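Pectinesterase inhibitor (Actinidia chinensis, PDB 1XG2) inhibits pectin methylesterase by forming a protein–protein complex with the enzyme, and may be involved in regulating fruit ripening. Local coordinates at residues K12-S17 with L139-L144; Q21-D26 with Q39-I44; P66-R71 with D117-P122. One frame throughout, in Å; residues are numbered along the deposited sequence.

Contact 1 of 3, residues K12-S17 with L139-L144; sequences KTRNPS and LCDIVL
The turn K12-N15 leads into helix 16-24 and passes helix 127-149 of the four-helix bundle, with the CA atoms of T13 and D141 5.8 Å apart. This is where the N-terminal part of the inhibitor packs on the last helix of the bundle. N15 stands at the N-cap position of helix 16-24, and its OD1 accepts from the backbone N of L18. The turn before the helix brings the backbone N of R14 against D141. R14 N donates to D141 OD2 at 2.8 Å. The bond is bent, with an angle of 139° at the hydrogen, and it uses the anti lone pair of OD2. CG of D141 is anti to its backbone N (chi1 -158°), which carries the carboxylate across to the turn. The R14 chain crosses the D141 side chain at about a right angle, and R14 CD lies 3.8 Å from D141 OD2. Its guanidinium is turned 88° from the carboxylate and makes no salt bridge with it; R14 NE stays 5.3 Å from D141 OD2. D188 of the Pectinesterase 1 chain brings a like charge close to D141 OD1. This could favour a proton on one of the two acids, while the R14 N-H bond and guanidinium would favour charge on D141. T13 turns its OG1 back to C10 O, and its CG2 meets I142 obliquely, 4.1 Å from I142 CG1.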
loop_
_atom_site.group_PDB
_atom_site.type_symbol
_atom_site.label_atom_id
_atom_site.label_comp_id
_atom_site.label_asym_id
_atom_site.label_seq_id
_atom_site.Cartn_x
_atom_site.Cartn_y
_atom_site.Cartn_z
ATOM N N LYS B 12 3.407 -9.115 23.504
ATOM C CA LYS B 12 2.608 -8.877 22.297
ATOM C C LYS B 12 3.446 -8.626 21.043
ATOM O O LYS B 12 2.889 -8.531 19.948
ATOM C CB LYS B 12 1.666 -7.683 22.513
ATOM C CG LYS B 12 0.479 -7.959 23.417
ATOM C CD LYS B 12 -0.296 -6.664 23.705
ATOM C CE LYS B 12 -1.318 -6.844 24.818
ATOM N NZ LYS B 12 -0.707 -6.856 26.184
ATOM N N THR B 13 4.761 -8.466 21.182
ATOM C CA THR B 13 5.610 -8.245 20.021
ATOM C C THR B 13 6.050 -9.572 19.428
ATOM O O THR B 13 5.988 -10.615 20.074
ATOM C CB THR B 13 6.903 -7.420 20.368
ATOM O OG1 THR B 13 7.766 -8.179 21.234
ATOM C CG2 THR B 13 6.586 -6.152 21.140
ATOM N N ARG B 14 6.555 -9.515 18.209
ATOM C CA ARG B 14 7.011 -10.718 17.536
ATOM C C ARG B 14 8.372 -11.207 18.033
ATOM O O ARG B 14 8.737 -12.360 17.798
ATOM C CB ARG B 14 7.006 -10.514 16.020
ATOM C CG ARG B 14 7.926 -9.459 15.540
ATOM C CD ARG B 14 7.498 -8.841 14.215
ATOM N NE ARG B 14 8.081 -9.543 13.075
ATOM C CZ ARG B 14 7.398 -10.053 12.054
ATOM N NH1 ARG B 14 6.076 -10.027 12.012
ATOM N NH2 ARG B 14 8.048 -10.624 11.066
ATOM N N ASN B 15 9.116 -10.351 18.732
ATOM C CA ASN B 15 10.374 -10.758 19.354
ATOM C C ASN B 15 10.437 -10.203 20.786
ATOM O O ASN B 15 11.048 -9.160 21.032
ATOM C CB ASN B 15 11.574 -10.270 18.525
ATOM C CG ASN B 15 12.881 -10.871 18.982
ATOM O OD1 ASN B 15 12.981 -11.390 20.101
ATOM N ND2 ASN B 15 13.903 -10.803 18.119
ATOM N N PRO B 16 9.773 -10.874 21.723
ATOM C CA PRO B 16 9.785 -10.433 23.125
ATOM C C PRO B 16 11.176 -10.315 23.745
ATOM O O PRO B 16 11.380 -9.468 24.599
ATOM C CB PRO B 16 8.958 -11.522 23.839
ATOM C CG PRO B 16 8.074 -12.060 22.784
ATOM C CD PRO B 16 8.913 -12.061 21.528
ATOM N N SER B 17 12.116 -11.164 23.355
ATOM C CA SER B 17 13.459 -11.089 23.918
ATOM C C SER B 17 14.124 -9.775 23.530
ATOM O O SER B 17 14.746 -9.118 24.358
ATOM C CB SER B 17 14.314 -12.261 23.449
ATOM O OG SER B 17 13.771 -13.465 23.950
ATOM N N LEU B 139 11.697 -4.097 15.991
ATOM C CA LEU B 139 11.730 -2.839 16.712
ATOM C C LEU B 139 10.490 -2.009 16.442
ATOM O O LEU B 139 9.949 -1.389 17.357
ATOM C CB LEU B 139 12.974 -2.034 16.336
ATOM C CG LEU B 139 14.266 -2.678 16.840
ATOM C CD1 LEU B 139 15.489 -1.882 16.393
ATOM C CD2 LEU B 139 14.221 -2.859 18.345
ATOM N N CYS B 140 10.056 -2.001 15.184
ATOM C CA CYS B 140 8.856 -1.254 14.794
ATOM C C CYS B 140 7.621 -1.878 15.437
ATOM O O CYS B 140 6.646 -1.189 15.753
ATOM C CB CYS B 140 8.711 -1.219 13.283
ATOM S SG CYS B 140 9.803 -0.044 12.441
ATOM N N ASP B 141 7.667 -3.187 15.647
ATOM C CA ASP B 141 6.567 -3.876 16.303
ATOM C C ASP B 141 6.393 -3.421 17.763
ATOM O O ASP B 141 5.273 -3.366 18.262
ATOM C CB ASP B 141 6.761 -5.378 16.223
ATOM C CG ASP B 141 5.475 -6.131 16.392
ATOM O OD1 ASP B 141 4.423 -5.683 15.877
ATOM O OD2 ASP B 141 5.422 -7.199 17.000
ATOM N N ILE B 142 7.483 -3.067 18.440
ATOM C CA ILE B 142 7.376 -2.502 19.781
ATOM C C ILE B 142 6.550 -1.214 19.703
ATOM O O ILE B 142 5.661 -0.975 20.506
ATOM C CB ILE B 142 8.763 -2.223 20.427
ATOM C CG1 ILE B 142 9.614 -3.491 20.515
ATOM C CG2 ILE B 142 8.582 -1.721 21.847
ATOM C CD1 ILE B 142 11.074 -3.216 20.795
ATOM N N VAL B 143 6.848 -0.391 18.709
ATOM C CA VAL B 143 6.135 0.858 18.534
ATOM C C VAL B 143 4.672 0.602 18.233
ATOM O O VAL B 143 3.811 1.267 18.780
ATOM C CB VAL B 143 6.740 1.709 17.399
ATOM C CG1 VAL B 143 5.957 3.003 17.233
ATOM C CG2 VAL B 143 8.199 2.001 17.681
ATOM N N LEU B 144 4.394 -0.367 17.374
ATOM C CA LEU B 144 3.015 -0.694 17.021
ATOM C C LEU B 144 2.224 -1.147 18.251
ATOM O O LEU B 144 1.088 -0.739 18.449
ATOM C CB LEU B 144 2.979 -1.782 15.938
ATOM C CG LEU B 144 3.483 -1.353 14.560
ATOM C CD1 LEU B 144 3.702 -2.548 13.641
ATOM C CD2 LEU B 144 2.479 -0.385 13.908
#

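Contact 2 of 3, residues Q21-D26 with Q39-I44; sequences QALESD and QFSIDI
The ring of F40 reaches from helix 34-60 of the four-helix bundle into the C-terminal end of helix 16-24, in the N-terminal part of the inhibitor. CG of F40 is anti to the backbone N (chi1 -177°), and the ring is directed at the residues around S25 and D26, near the end of helix 16-24. D26 covers one face. D26 CB sits 3.9 Å from the centroid of the F40 ring, 20° off the normal, in a CH-pi contact shifted toward the rim. The D26 carboxylate continues back along the same face toward F40 CG. Its plane is nearly parallel to the ring, 14° apart, and the two side chains run past each other in opposite directions. The charge of D26 is held from outside: OD2 forms a salt bridge with K32, and OD1 accepts from R28 N.

The rim of F40 meets oxygen instead. A22 O approaches F40 CE2 at 3.2 Å, and S25 OG lies in the ring plane, 3.5 Å from F40 CZ. These oxygens face the electropositive C-H edge of the ring. They are also bonded to each other, because A22 O accepts from both S25 N and S25 OG. The OG bond lies in the carbonyl plane, on a lone pair. Thus the turn is closed by its own bonds, and no hydrogen bond crosses between the segments. L23 reaches back with its CD2 branch, obliquely to F40. That methyl also packs on S41, whose OG donates to L37 O; in one conformer of S41, L23 CD2 is 3.4 Å from S41 OG.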
loop_
_atom_site.group_PDB
_atom_site.type_symbol
_atom_site.label_atom_id
_atom_site.label_comp_id
_atom_site.label_asym_id
_atom_site.label_seq_id
_atom_site.Cartn_x
_atom_site.Cartn_y
_atom_site.Cartn_z
ATOM N N GLN B 21 15.263 -6.479 25.882
ATOM C CA GLN B 21 16.614 -5.958 25.798
ATOM C C GLN B 21 16.597 -4.459 25.472
ATOM O O GLN B 21 17.314 -3.674 26.091
ATOM C CB GLN B 21 17.367 -6.756 24.741
ATOM C CG GLN B 21 18.814 -6.425 24.526
ATOM C CD GLN B 21 19.394 -7.314 23.422
ATOM O OE1 GLN B 21 20.023 -6.823 22.472
ATOM N NE2 GLN B 21 19.117 -8.618 23.514
ATOM N N ALA B 22 15.728 -4.064 24.547
ATOM C CA ALA B 22 15.636 -2.675 24.114
ATOM C C ALA B 22 15.091 -1.776 25.222
ATOM O O ALA B 22 15.657 -0.725 25.495
ATOM C CB ALA B 22 14.764 -2.558 22.857
ATOM N N LEU B 23 13.997 -2.186 25.857
ATOM C CA LEU B 23 13.382 -1.398 26.915
ATOM C C LEU B 23 14.258 -1.348 28.182
ATOM O O LEU B 23 14.336 -0.321 28.847
ATOM C CB LEU B 23 11.963 -1.930 27.225
ATOM C CG LEU B 23 10.952 -1.760 26.068
ATOM C CD1 LEU B 23 9.509 -2.215 26.419
ATOM C CD2 LEU B 23 10.928 -0.335 25.562
ATOM N N GLU B 24 14.945 -2.443 28.487
ATOM C CA GLU B 24 15.846 -2.490 29.646
ATOM C C GLU B 24 17.122 -1.672 29.415
ATOM O O GLU B 24 17.860 -1.406 30.365
ATOM C CB GLU B 24 16.221 -3.935 30.000
ATOM C CG GLU B 24 15.273 -4.615 30.985
ATOM C CD GLU B 24 15.746 -6.012 31.377
ATOM O OE1 GLU B 24 16.631 -6.569 30.672
ATOM O OE2 GLU B 24 15.225 -6.561 32.377
ATOM N N SER B 25 17.394 -1.269 28.171
ATOM C CA SER B 25 18.568 -0.446 27.876
ATOM C C SER B 25 18.360 1.025 28.283
ATOM O O SER B 25 19.290 1.818 28.234
ATOM C CB SER B 25 18.965 -0.560 26.399
ATOM O OG SER B 25 18.106 0.200 25.567
ATOM N N ASP B 26 17.131 1.374 28.665
ATOM C CA ASP B 26 16.796 2.694 29.213
ATOM C C ASP B 26 17.106 2.754 30.716
ATOM O O ASP B 26 16.422 2.116 31.501
ATOM C CB ASP B 26 15.304 2.974 28.979
ATOM C CG ASP B 26 14.890 4.393 29.357
ATOM O OD1 ASP B 26 15.697 5.134 29.949
ATOM O OD2 ASP B 26 13.756 4.853 29.092
ATOM N N GLN B 39 8.236 6.924 22.780
ATOM C CA GLN B 39 9.256 7.791 22.197
ATOM C C GLN B 39 10.612 7.103 22.191
ATOM O O GLN B 39 11.372 7.222 21.240
ATOM C CB GLN B 39 9.354 9.129 22.940
ATOM C CG GLN B 39 8.115 10.034 22.835
ATOM C CD GLN B 39 7.884 10.647 21.440
ATOM O OE1 GLN B 39 8.614 10.327 20.491
ATOM N NE2 GLN B 39 6.895 11.505 21.313
ATOM N N PHE B 40 10.895 6.350 23.246
ATOM C CA PHE B 40 12.167 5.655 23.351
ATOM C C PHE B 40 12.256 4.606 22.253
ATOM O O PHE B 40 13.287 4.466 21.583
ATOM C CB PHE B 40 12.292 4.997 24.732
ATOM C CG PHE B 40 13.593 4.310 24.951
ATOM C CD1 PHE B 40 14.720 5.038 25.298
ATOM C CD2 PHE B 40 13.703 2.939 24.785
ATOM C CE1 PHE B 40 15.947 4.409 25.492
ATOM C CE2 PHE B 40 14.935 2.305 24.967
ATOM C CZ PHE B 40 16.051 3.043 25.332
ATOM N N SER B 41 11.152 3.896 22.074
ATOM C CA SER B 41 11.094 2.800 21.120
ATOM C C SER B 41 11.151 3.321 19.688
ATOM O O SER B 41 11.787 2.746 18.815
ATOM C CB SER B 41 9.787 2.039 21.347
ATOM O OG SER B 41 10.009 1.196 22.613
ATOM N N ILE B 42 10.572 4.487 19.398
ATOM C CA ILE B 42 10.708 5.068 18.059
ATOM C C ILE B 42 12.175 5.431 17.821
ATOM O O ILE B 42 12.706 5.163 16.762
ATOM C CB ILE B 42 9.794 6.315 17.861
ATOM C CG1 ILE B 42 8.320 5.943 17.951
ATOM C CG2 ILE B 42 10.053 6.974 16.501
ATOM C CD1 ILE B 42 7.410 7.158 18.181
ATOM N N ASP B 43 12.818 6.024 18.814
ATOM C CA ASP B 43 14.221 6.427 18.700
ATOM C C ASP B 43 15.104 5.233 18.363
ATOM O O ASP B 43 15.962 5.326 17.495
ATOM C CB ASP B 43 14.724 7.063 19.996
ATOM C CG ASP B 43 14.184 8.468 20.224
ATOM O OD1 ASP B 43 13.456 9.028 19.354
ATOM O OD2 ASP B 43 14.435 9.078 21.284
ATOM N N ILE B 44 14.860 4.110 19.037
ATOM C CA ILE B 44 15.599 2.878 18.805
ATOM C C ILE B 44 15.383 2.365 17.389
ATOM O O ILE B 44 16.338 1.979 16.713
ATOM C CB ILE B 44 15.161 1.788 19.825
ATOM C CG1 ILE B 44 15.608 2.157 21.245
ATOM C CG2 ILE B 44 15.724 0.445 19.445
ATOM C CD1 ILE B 44 17.071 1.981 21.501
#

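Contact 3 of 3, residues P66-R71 with D117-P122; sequences PKLKGR and DSFEGP
The guanidinium of R71 is enclosed by backbone oxygens of the turn S118-P122. S118 O lies over one face, 3.1 Å above the plane and toward the rim, and P122 O lies over the opposite face. The carbonyls of E120 and G121 stand at the edge. The ring of F119 carries CB of R71 on one face as a CH-pi contact, 3.9 Å from the centroid and 24° off the normal. L68 CD1 meets the ring edge in plane, 3.7 Å from F119 CE1. Ring and guanidinium are turned 82° to each other.

R71 runs extended from CG to NE, so its aliphatic part passes F119 and its head enters the turn. There R71 NH2 donates to G121 O at 2.9 Å, almost in the guanidinium plane and fairly straight (163°). R71 NH1 donates to E120 O at 3.0 Å, in a more bent bond. Both donors lie above the carbonyl planes of their acceptors, not on a lone pair. S118 O is 3.1 Å from R71 NE, but the angle is too poor for a bond. The arginine charge is thus met by carbonyl dipoles, which probably stabilise it. At the exposed edge of the contact K67, also extended, reaches P122 through water: its NZ donates to the water, and the water donates to P122 O.

S118 and R71 touch T78 of the Pectinesterase 1 chain, and D117 forms a salt bridge with K224 of that chain. The contact joins the start of helix 66-95 to the turn that follows helix 98-118, at one end of the helical bundle. F119 also packs on C75 of helix 66-95, which is disulfide-bonded to C115 of helix 98-118.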
loop_
_atom_site.group_PDB
_atom_site.type_symbol
_atom_site.label_atom_id
_atom_site.label_comp_id
_atom_site.label_asym_id
_atom_site.label_seq_id
_atom_site.Cartn_x
_atom_site.Cartn_y
_atom_site.Cartn_z
ATOM N N PRO B 66 23.910 -5.686 -12.173
ATOM C CA PRO B 66 22.765 -4.761 -12.250
ATOM C C PRO B 66 21.494 -5.188 -11.490
ATOM O O PRO B 66 20.831 -4.325 -10.910
ATOM C CB PRO B 66 22.485 -4.677 -13.755
ATOM C CG PRO B 66 23.815 -4.926 -14.380
ATOM C CD PRO B 66 24.409 -6.023 -13.522
ATOM N N LYS B 67 21.168 -6.476 -11.487
ATOM C CA LYS B 67 19.957 -6.941 -10.812
ATOM C C LYS B 67 20.097 -6.782 -9.303
ATOM O O LYS B 67 19.185 -6.304 -8.628
ATOM C CB LYS B 67 19.652 -8.396 -11.161
ATOM C CG LYS B 67 18.241 -8.854 -10.762
ATOM C CD LYS B 67 17.955 -10.262 -11.282
ATOM C CE LYS B 67 16.734 -10.884 -10.629
ATOM N NZ LYS B 67 16.114 -11.965 -11.466
ATOM N N LEU B 68 21.255 -7.180 -8.786
ATOM C CA LEU B 68 21.545 -7.060 -7.369
ATOM C C LEU B 68 21.526 -5.598 -6.942
ATOM O O LEU B 68 20.957 -5.266 -5.905
ATOM C CB LEU B 68 22.904 -7.697 -7.044
ATOM C CG LEU B 68 23.361 -7.618 -5.584
ATOM C CD1 LEU B 68 22.393 -8.340 -4.624
ATOM C CD2 LEU B 68 24.771 -8.188 -5.462
ATOM N N LYS B 69 22.145 -4.733 -7.745
ATOM C CA LYS B 69 22.186 -3.307 -7.455
ATOM C C LYS B 69 20.779 -2.709 -7.417
ATOM O O LYS B 69 20.503 -1.824 -6.615
ATOM C CB LYS B 69 23.026 -2.569 -8.488
ATOM C CG LYS B 69 24.508 -2.913 -8.413
ATOM C CD LYS B 69 25.349 -1.972 -9.260
ATOM C CE LYS B 69 25.600 -0.653 -8.539
ATOM N NZ LYS B 69 25.658 0.489 -9.503
ATOM N N GLY B 70 19.907 -3.192 -8.294
ATOM C CA GLY B 70 18.517 -2.747 -8.314
ATOM C C GLY B 70 17.769 -3.170 -7.052
ATOM O O GLY B 70 16.901 -2.448 -6.581
ATOM N N ARG B 71 18.094 -4.345 -6.522
ATOM C CA ARG B 71 17.530 -4.806 -5.255
ATOM C C ARG B 71 18.002 -3.933 -4.095
ATOM O O ARG B 71 17.189 -3.478 -3.262
ATOM C CB ARG B 71 17.836 -6.283 -5.024
ATOM C CG ARG B 71 17.115 -7.167 -6.006
ATOM C CD ARG B 71 17.489 -8.630 -5.936
ATOM N NE ARG B 71 16.575 -9.406 -6.755
ATOM C CZ ARG B 71 16.281 -10.681 -6.570
ATOM N NH1 ARG B 71 15.399 -11.261 -7.369
ATOM N NH2 ARG B 71 16.873 -11.392 -5.624
ATOM N N ASP B 117 11.077 -8.761 0.487
ATOM C CA ASP B 117 10.309 -9.230 -0.667
ATOM C C ASP B 117 11.054 -9.041 -1.998
ATOM O O ASP B 117 10.796 -9.777 -2.941
ATOM C CB ASP B 117 8.997 -8.484 -0.806
ATOM C CG ASP B 117 8.016 -8.752 0.327
ATOM O OD1 ASP B 117 8.097 -9.775 1.027
ATOM O OD2 ASP B 117 7.110 -7.944 0.562
ATOM N N SER B 118 11.945 -8.055 -2.075
ATOM C CA SER B 118 12.681 -7.767 -3.311
ATOM C C SER B 118 13.790 -8.781 -3.596
ATOM O O SER B 118 14.334 -8.817 -4.705
ATOM C CB SER B 118 13.298 -6.368 -3.249
ATOM O OG SER B 118 12.296 -5.371 -3.107
ATOM N N PHE B 119 14.132 -9.589 -2.597
ATOM C CA PHE B 119 15.174 -10.607 -2.750
ATOM C C PHE B 119 14.573 -11.999 -2.910
ATOM O O PHE B 119 14.961 -12.944 -2.230
ATOM C CB PHE B 119 16.129 -10.561 -1.563
ATOM C CG PHE B 119 17.204 -9.529 -1.700
ATOM C CD1 PHE B 119 18.353 -9.816 -2.413
ATOM C CD2 PHE B 119 17.065 -8.271 -1.124
ATOM C CE1 PHE B 119 19.369 -8.873 -2.547
ATOM C CE2 PHE B 119 18.069 -7.326 -1.258
ATOM C CZ PHE B 119 19.228 -7.629 -1.975
ATOM N N GLU B 120 13.640 -12.132 -3.839
ATOM C CA GLU B 120 13.012 -13.420 -4.074
ATOM C C GLU B 120 13.700 -14.083 -5.250
ATOM O O GLU B 120 13.727 -13.554 -6.364
ATOM C CB GLU B 120 11.501 -13.277 -4.259
ATOM C CG GLU B 120 10.796 -13.203 -2.904
ATOM C CD GLU B 120 9.293 -13.365 -2.986
ATOM O OE1 GLU B 120 8.818 -14.433 -3.460
ATOM O OE2 GLU B 120 8.584 -12.423 -2.555
ATOM N N GLY B 121 14.295 -15.237 -4.959
ATOM C CA GLY B 121 15.158 -15.932 -5.890
ATOM C C GLY B 121 16.517 -15.265 -5.893
ATOM O O GLY B 121 16.731 -14.299 -5.171
ATOM N N PRO B 122 17.447 -15.788 -6.681
ATOM C CA PRO B 122 18.761 -15.158 -6.845
ATOM C C PRO B 122 18.674 -13.806 -7.571
ATOM O O PRO B 122 17.755 -13.618 -8.363
ATOM C CB PRO B 122 19.530 -16.176 -7.699
ATOM C CG PRO B 122 18.463 -16.914 -8.442
ATOM C CD PRO B 122 17.320 -17.032 -7.465
HETATM O O HOH W 1 18.369 -13.840 -11.289
#

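Overall arrangement
Contacts 1 and 2 are buried neighbours, their centres about 11 Å apart. Contact 1 holds the turn that leads into helix 16-24 against helix 127-149; contact 2 holds the far end of that helix against helix 34-60. They touch where I142 and V143 meet S41, and where L139 packs on I44. Contact 3 lies far off, its centre about 32 Å from that of contact 2, across the chain's centre. It is partly buried and joins helix 66-95 to the turn after helix 98-118. Chemistry follows place: one carboxylate-to-backbone bond in contact 1, an aromatic ring without cross-segment hydrogen bonds in contact 2, and an arginine among carbonyls in contact 3. Contacts 1 and 3 also meet Pectinesterase 1.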